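Local atomic coordinates of peptidyl tryptophan dihydroxylase (Pseudomonas putida, PDB entry 7CTQ), a protein that uses FAD to dihydroxylate a tryptophan side chain within a peptide, a step essential for biogenesis of the tryptophylquinone cofactor of quinohemoprotein amine dehydrogenase. Residues A[110-123]-A[126-138]. Sequence-based numbering, arbitrary orientation.
Sequences VEGRVREVVRDVGH and RLDDGQVLQADFL. With FAD (flavin-adenine dinucleotide), chain C.
Leu138 lays its CB squarely over one face of the His123 imidazole, 3.7 Å from the ring centroid, a CH-pi contact; on the opposite face lies Arg119 NH1, offset toward the rim. With CG set beside its own backbone N (chi1 -68°), the ring also turns an edge to Ala135 O. That carbonyl takes the His123 amide, N to O 2.6 Å, and His123 O receives the Ala135 amide in return, a hydrogen-bonded antiparallel pair.

Farther along, Arg115 and Glu116 both face Arg126 in a classic beta bulge. Arg126 O is gripped twice, by Arg115 N at 2.6 Å and Glu116 N at 3.1 Å, while Arg126 N donates back to Glu116 O. Beside the bulge the Arg115 and Arg126 guanidinium groups come close, though the placing of their ends is doubtful. Glu116 OE1 lies 3.5 Å from Arg126 NH1 but well out of the guanidinium plane, a salt bridge of charges alone that may ease the like-charge approach. Arg113 reaches Asp128 OD1 through NE in a straight, in-plane salt bridge (2.9 Å, 175°).

Next to it, Val114 N donates to FAD N1A at 3.1 Å, a backbone N-H to the adenine. The hairpin of strands 108-119 and 123-127 extends the Rossmann-type sheet: 108-119 pairs with parallel strand 31-35, strand 132-135 forms one edge of the sheet, and Phe137 packs on helix 285-294.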
# COMPACT_ATOMS: atom_id res chain seq x y z
N VAL A 110 15.72 -14.16 -10.36
CA VAL A 110 16.60 -13.78 -11.46
C VAL A 110 16.90 -12.29 -11.29
O VAL A 110 16.05 -11.44 -11.57
CB VAL A 110 15.96 -14.07 -12.82
CG1 VAL A 110 16.81 -13.49 -13.95
CG2 VAL A 110 15.74 -15.57 -13.00
N GLU A 111 18.11 -11.97 -10.84
CA GLU A 111 18.50 -10.57 -10.75
C GLU A 111 18.58 -9.98 -12.16
O GLU A 111 18.86 -10.68 -13.13
CB GLU A 111 19.83 -10.41 -10.00
CG GLU A 111 20.04 -9.02 -9.37
CD GLU A 111 20.52 -7.95 -10.35
OE1 GLU A 111 20.64 -6.78 -9.92
OE2 GLU A 111 20.83 -8.28 -11.51
N GLY A 112 18.29 -8.69 -12.26
CA GLY A 112 18.40 -7.97 -13.52
C GLY A 112 17.34 -6.90 -13.69
O GLY A 112 16.21 -7.02 -13.23
N ARG A 113 17.72 -5.82 -14.38
CA ARG A 113 16.76 -4.78 -14.73
C ARG A 113 15.97 -5.20 -15.97
O ARG A 113 16.55 -5.69 -16.94
CB ARG A 113 17.46 -3.45 -14.99
CG ARG A 113 16.55 -2.42 -15.63
CD ARG A 113 16.87 -1.01 -15.18
NE ARG A 113 18.00 -0.46 -15.92
CZ ARG A 113 18.51 0.75 -15.71
NH1 ARG A 113 19.54 1.16 -16.44
NH2 ARG A 113 18.00 1.55 -14.78
N VAL A 114 14.66 -5.03 -15.92
CA VAL A 114 13.81 -5.33 -17.06
C VAL A 114 13.92 -4.20 -18.07
O VAL A 114 13.75 -3.02 -17.73
CB VAL A 114 12.35 -5.55 -16.63
CG1 VAL A 114 11.51 -5.98 -17.82
CG2 VAL A 114 12.27 -6.58 -15.51
N ARG A 115 14.20 -4.56 -19.33
CA ARG A 115 14.30 -3.59 -20.41
C ARG A 115 12.92 -3.24 -20.96
O ARG A 115 12.58 -2.06 -21.10
CB ARG A 115 15.17 -4.14 -21.54
CG ARG A 115 16.61 -3.70 -21.50
CD ARG A 115 17.23 -3.61 -22.90
NE ARG A 115 16.31 -3.03 -23.87
CZ ARG A 115 15.98 -3.59 -25.03
NH1 ARG A 115 16.51 -4.77 -25.36
NH2 ARG A 115 15.14 -2.99 -25.85
N GLU A 116 12.13 -4.25 -21.27
CA GLU A 116 10.90 -4.07 -22.02
C GLU A 116 10.10 -5.36 -21.96
O GLU A 116 10.68 -6.45 -21.96
CB GLU A 116 11.19 -3.69 -23.47
CG GLU A 116 10.04 -3.01 -24.19
CD GLU A 116 10.47 -2.37 -25.49
OE1 GLU A 116 11.13 -3.06 -26.30
OE2 GLU A 116 10.15 -1.17 -25.70
N VAL A 117 8.78 -5.23 -21.91
CA VAL A 117 7.88 -6.37 -22.00
C VAL A 117 7.07 -6.20 -23.28
O VAL A 117 6.66 -5.08 -23.62
CB VAL A 117 6.96 -6.48 -20.77
CG1 VAL A 117 6.35 -7.87 -20.69
CG2 VAL A 117 7.73 -6.15 -19.50
N VAL A 118 6.87 -7.30 -24.01
CA VAL A 118 6.25 -7.24 -25.32
C VAL A 118 5.15 -8.29 -25.41
O VAL A 118 5.21 -9.33 -24.74
CB VAL A 118 7.29 -7.43 -26.44
CG1 VAL A 118 8.25 -6.25 -26.49
CG2 VAL A 118 8.05 -8.73 -26.24
N ARG A 119 4.14 -8.01 -26.22
CA ARG A 119 3.05 -8.96 -26.46
C ARG A 119 3.53 -9.96 -27.51
O ARG A 119 3.29 -9.80 -28.71
CB ARG A 119 1.78 -8.25 -26.89
CG ARG A 119 0.59 -9.16 -27.20
CD ARG A 119 0.25 -10.12 -26.06
NE ARG A 119 -0.14 -9.42 -24.84
CZ ARG A 119 -0.28 -10.01 -23.65
NH1 ARG A 119 -0.06 -11.32 -23.53
NH2 ARG A 119 -0.64 -9.30 -22.59
N ASP A 120 4.24 -10.98 -27.05
CA ASP A 120 4.82 -12.03 -27.89
C ASP A 120 4.28 -13.36 -27.40
O ASP A 120 4.72 -13.87 -26.37
CB ASP A 120 6.35 -11.99 -27.81
CG ASP A 120 7.01 -12.77 -28.93
OD1 ASP A 120 7.80 -12.16 -29.69
OD2 ASP A 120 6.76 -13.99 -29.06
N VAL A 121 3.35 -13.94 -28.18
CA VAL A 121 2.43 -14.99 -27.74
C VAL A 121 2.03 -14.76 -26.28
O VAL A 121 0.94 -14.23 -26.01
CB VAL A 121 2.99 -16.42 -27.98
CG1 VAL A 121 2.81 -16.82 -29.44
CG2 VAL A 121 4.47 -16.59 -27.57
N GLY A 122 2.89 -15.12 -25.34
CA GLY A 122 2.68 -14.75 -23.95
C GLY A 122 3.30 -13.41 -23.64
O GLY A 122 3.07 -12.43 -24.35
N HIS A 123 4.10 -13.34 -22.58
CA HIS A 123 4.81 -12.13 -22.21
C HIS A 123 6.28 -12.29 -22.52
O HIS A 123 6.92 -13.25 -22.08
CB HIS A 123 4.62 -11.82 -20.72
CG HIS A 123 3.21 -11.45 -20.37
ND1 HIS A 123 2.80 -10.14 -20.30
CD2 HIS A 123 2.13 -12.21 -20.08
CE1 HIS A 123 1.51 -10.10 -19.99
NE2 HIS A 123 1.09 -11.35 -19.85
N ARG A 126 12.14 -8.82 -21.60
CA ARG A 126 13.49 -8.63 -22.10
C ARG A 126 14.28 -7.85 -21.05
O ARG A 126 13.85 -6.77 -20.63
CB ARG A 126 13.43 -7.92 -23.45
CG ARG A 126 12.72 -8.79 -24.51
CD ARG A 126 12.12 -7.99 -25.67
NE ARG A 126 13.11 -7.72 -26.71
CZ ARG A 126 13.79 -6.59 -26.81
NH1 ARG A 126 13.57 -5.60 -25.95
NH2 ARG A 126 14.68 -6.43 -27.78
N LEU A 127 15.40 -8.42 -20.61
CA LEU A 127 16.23 -7.86 -19.56
C LEU A 127 17.40 -7.09 -20.15
O LEU A 127 17.77 -7.26 -21.32
CB LEU A 127 16.74 -8.96 -18.63
CG LEU A 127 15.99 -9.18 -17.32
CD1 LEU A 127 14.65 -9.86 -17.55
CD2 LEU A 127 16.85 -9.98 -16.35
N ASP A 128 18.01 -6.23 -19.32
CA ASP A 128 19.11 -5.38 -19.77
C ASP A 128 20.29 -6.19 -20.29
O ASP A 128 20.97 -5.75 -21.22
CB ASP A 128 19.55 -4.47 -18.63
CG ASP A 128 19.18 -3.02 -18.86
OD1 ASP A 128 19.22 -2.24 -17.88
OD2 ASP A 128 18.89 -2.65 -20.01
N ASP A 129 20.55 -7.36 -19.71
CA ASP A 129 21.66 -8.21 -20.14
C ASP A 129 21.34 -9.04 -21.38
O ASP A 129 22.11 -9.95 -21.71
CB ASP A 129 22.11 -9.13 -18.99
CG ASP A 129 20.97 -9.98 -18.43
OD1 ASP A 129 20.09 -10.43 -19.20
OD2 ASP A 129 20.97 -10.21 -17.20
N GLY A 130 20.22 -8.77 -22.05
CA GLY A 130 19.87 -9.45 -23.27
C GLY A 130 18.99 -10.68 -23.10
O GLY A 130 18.40 -11.13 -24.09
N GLN A 131 18.89 -11.23 -21.89
CA GLN A 131 18.05 -12.40 -21.68
C GLN A 131 16.58 -12.08 -21.91
O GLN A 131 16.11 -10.97 -21.67
CB GLN A 131 18.20 -12.96 -20.26
CG GLN A 131 19.59 -13.38 -19.86
CD GLN A 131 19.69 -13.63 -18.37
OE1 GLN A 131 20.21 -12.81 -17.63
NE2 GLN A 131 19.18 -14.77 -17.92
N VAL A 132 15.85 -13.08 -22.39
CA VAL A 132 14.42 -12.96 -22.64
C VAL A 132 13.73 -14.09 -21.89
O VAL A 132 13.96 -15.27 -22.18
CB VAL A 132 14.10 -13.03 -24.14
CG1 VAL A 132 12.59 -13.02 -24.37
CG2 VAL A 132 14.75 -11.86 -24.87
N LEU A 133 12.91 -13.72 -20.91
CA LEU A 133 12.14 -14.69 -20.13
C LEU A 133 10.69 -14.67 -20.59
O LEU A 133 10.06 -13.61 -20.66
CB LEU A 133 12.24 -14.40 -18.64
CG LEU A 133 13.68 -14.22 -18.13
CD1 LEU A 133 13.75 -13.36 -16.87
CD2 LEU A 133 14.34 -15.58 -17.90
N GLN A 134 10.16 -15.85 -20.92
CA GLN A 134 8.79 -15.98 -21.39
C GLN A 134 7.86 -16.18 -20.20
O GLN A 134 8.15 -16.98 -19.30
CB GLN A 134 8.65 -17.14 -22.38
CG GLN A 134 7.28 -17.24 -23.04
CD GLN A 134 6.38 -18.31 -22.40
OE1 GLN A 134 6.71 -18.89 -21.37
NE2 GLN A 134 5.23 -18.55 -23.03
N ALA A 135 6.74 -15.46 -20.18
CA ALA A 135 5.75 -15.57 -19.12
C ALA A 135 4.39 -15.83 -19.73
O ALA A 135 3.97 -15.13 -20.66
CB ALA A 135 5.70 -14.30 -18.26
N ASP A 136 3.70 -16.86 -19.23
CA ASP A 136 2.28 -17.03 -19.51
C ASP A 136 1.43 -16.07 -18.68
O ASP A 136 0.34 -15.69 -19.12
CB ASP A 136 1.85 -18.46 -19.24
CG ASP A 136 2.43 -19.44 -20.25
OD1 ASP A 136 2.15 -19.30 -21.46
OD2 ASP A 136 3.18 -20.35 -19.81
N PHE A 137 1.92 -15.70 -17.50
CA PHE A 137 1.26 -14.73 -16.62
C PHE A 137 2.30 -13.81 -15.99
O PHE A 137 3.30 -14.28 -15.44
CB PHE A 137 0.45 -15.42 -15.51
CG PHE A 137 -0.54 -14.49 -14.85
CD1 PHE A 137 -0.13 -13.57 -13.90
CD2 PHE A 137 -1.88 -14.53 -15.22
CE1 PHE A 137 -1.04 -12.70 -13.31
CE2 PHE A 137 -2.81 -13.66 -14.63
CZ PHE A 137 -2.39 -12.75 -13.68
N LEU A 138 2.02 -12.51 -16.03
CA LEU A 138 2.93 -11.49 -15.53
C LEU A 138 2.33 -10.78 -14.31
O LEU A 138 1.22 -10.26 -14.38
CB LEU A 138 3.23 -10.48 -16.63
CG LEU A 138 4.28 -9.43 -16.30
CD1 LEU A 138 5.64 -10.06 -16.43
CD2 LEU A 138 4.16 -8.22 -17.22
PA FAD C . 8.88 -1.37 -4.14
O1A FAD C . 9.12 -1.57 -2.69
O2A FAD C . 9.31 0.01 -4.63
O5B FAD C . 9.51 -2.56 -4.93
C5B FAD C . 9.79 -2.46 -6.34
C4B FAD C . 10.99 -3.33 -6.60
O4B FAD C . 11.18 -3.46 -8.03
C3B FAD C . 12.32 -2.83 -6.02
O3B FAD C . 13.08 -3.93 -5.52
C2B FAD C . 12.98 -2.15 -7.23
O2B FAD C . 14.40 -2.18 -7.19
C1B FAD C . 12.48 -3.04 -8.37
N9A FAD C . 12.46 -2.45 -9.70
C8A FAD C . 12.12 -1.18 -10.08
N7A FAD C . 12.19 -0.96 -11.37
C5A FAD C . 12.63 -2.17 -11.87
C6A FAD C . 12.93 -2.61 -13.18
N6A FAD C . 12.82 -1.84 -14.26
N1A FAD C . 13.35 -3.89 -13.35
C2A FAD C . 13.46 -4.67 -12.27
N3A FAD C . 13.21 -4.36 -10.99
C4A FAD C . 12.79 -3.10 -10.86
N1 FAD C . 6.37 3.06 3.57
C2 FAD C . 6.48 2.78 4.90
O2 FAD C . 6.03 1.74 5.39
N3 FAD C . 7.13 3.67 5.73
C4 FAD C . 7.71 4.87 5.36
O4 FAD C . 8.27 5.57 6.19
C4X FAD C . 7.58 5.16 3.94
N5 FAD C . 8.09 6.27 3.50
C5X FAD C . 7.97 6.55 2.14
C6 FAD C . 8.51 7.75 1.65
C7 FAD C . 8.40 8.08 0.31
C7M FAD C . 8.99 9.37 -0.19
C8 FAD C . 7.74 7.20 -0.57
C8M FAD C . 7.61 7.53 -2.04
C9 FAD C . 7.21 6.01 -0.09
C9A FAD C . 7.32 5.69 1.26
N10 FAD C . 6.79 4.48 1.78
C10 FAD C . 6.89 4.19 3.12
C1' FAD C . 6.06 3.56 0.91
C2' FAD C . 6.83 2.31 0.53
O2' FAD C . 8.13 2.62 0.03
C3' FAD C . 6.03 1.56 -0.54
O3' FAD C . 4.68 1.50 -0.10
C4' FAD C . 6.49 0.14 -0.85
O4' FAD C . 7.92 0.06 -0.91
C5' FAD C . 5.88 -0.35 -2.14
O5' FAD C . 6.18 -1.75 -2.28
P FAD C . 6.28 -2.41 -3.69
O1P FAD C . 4.92 -2.22 -4.37
O2P FAD C . 6.79 -3.80 -3.58
O3P FAD C . 7.33 -1.48 -4.45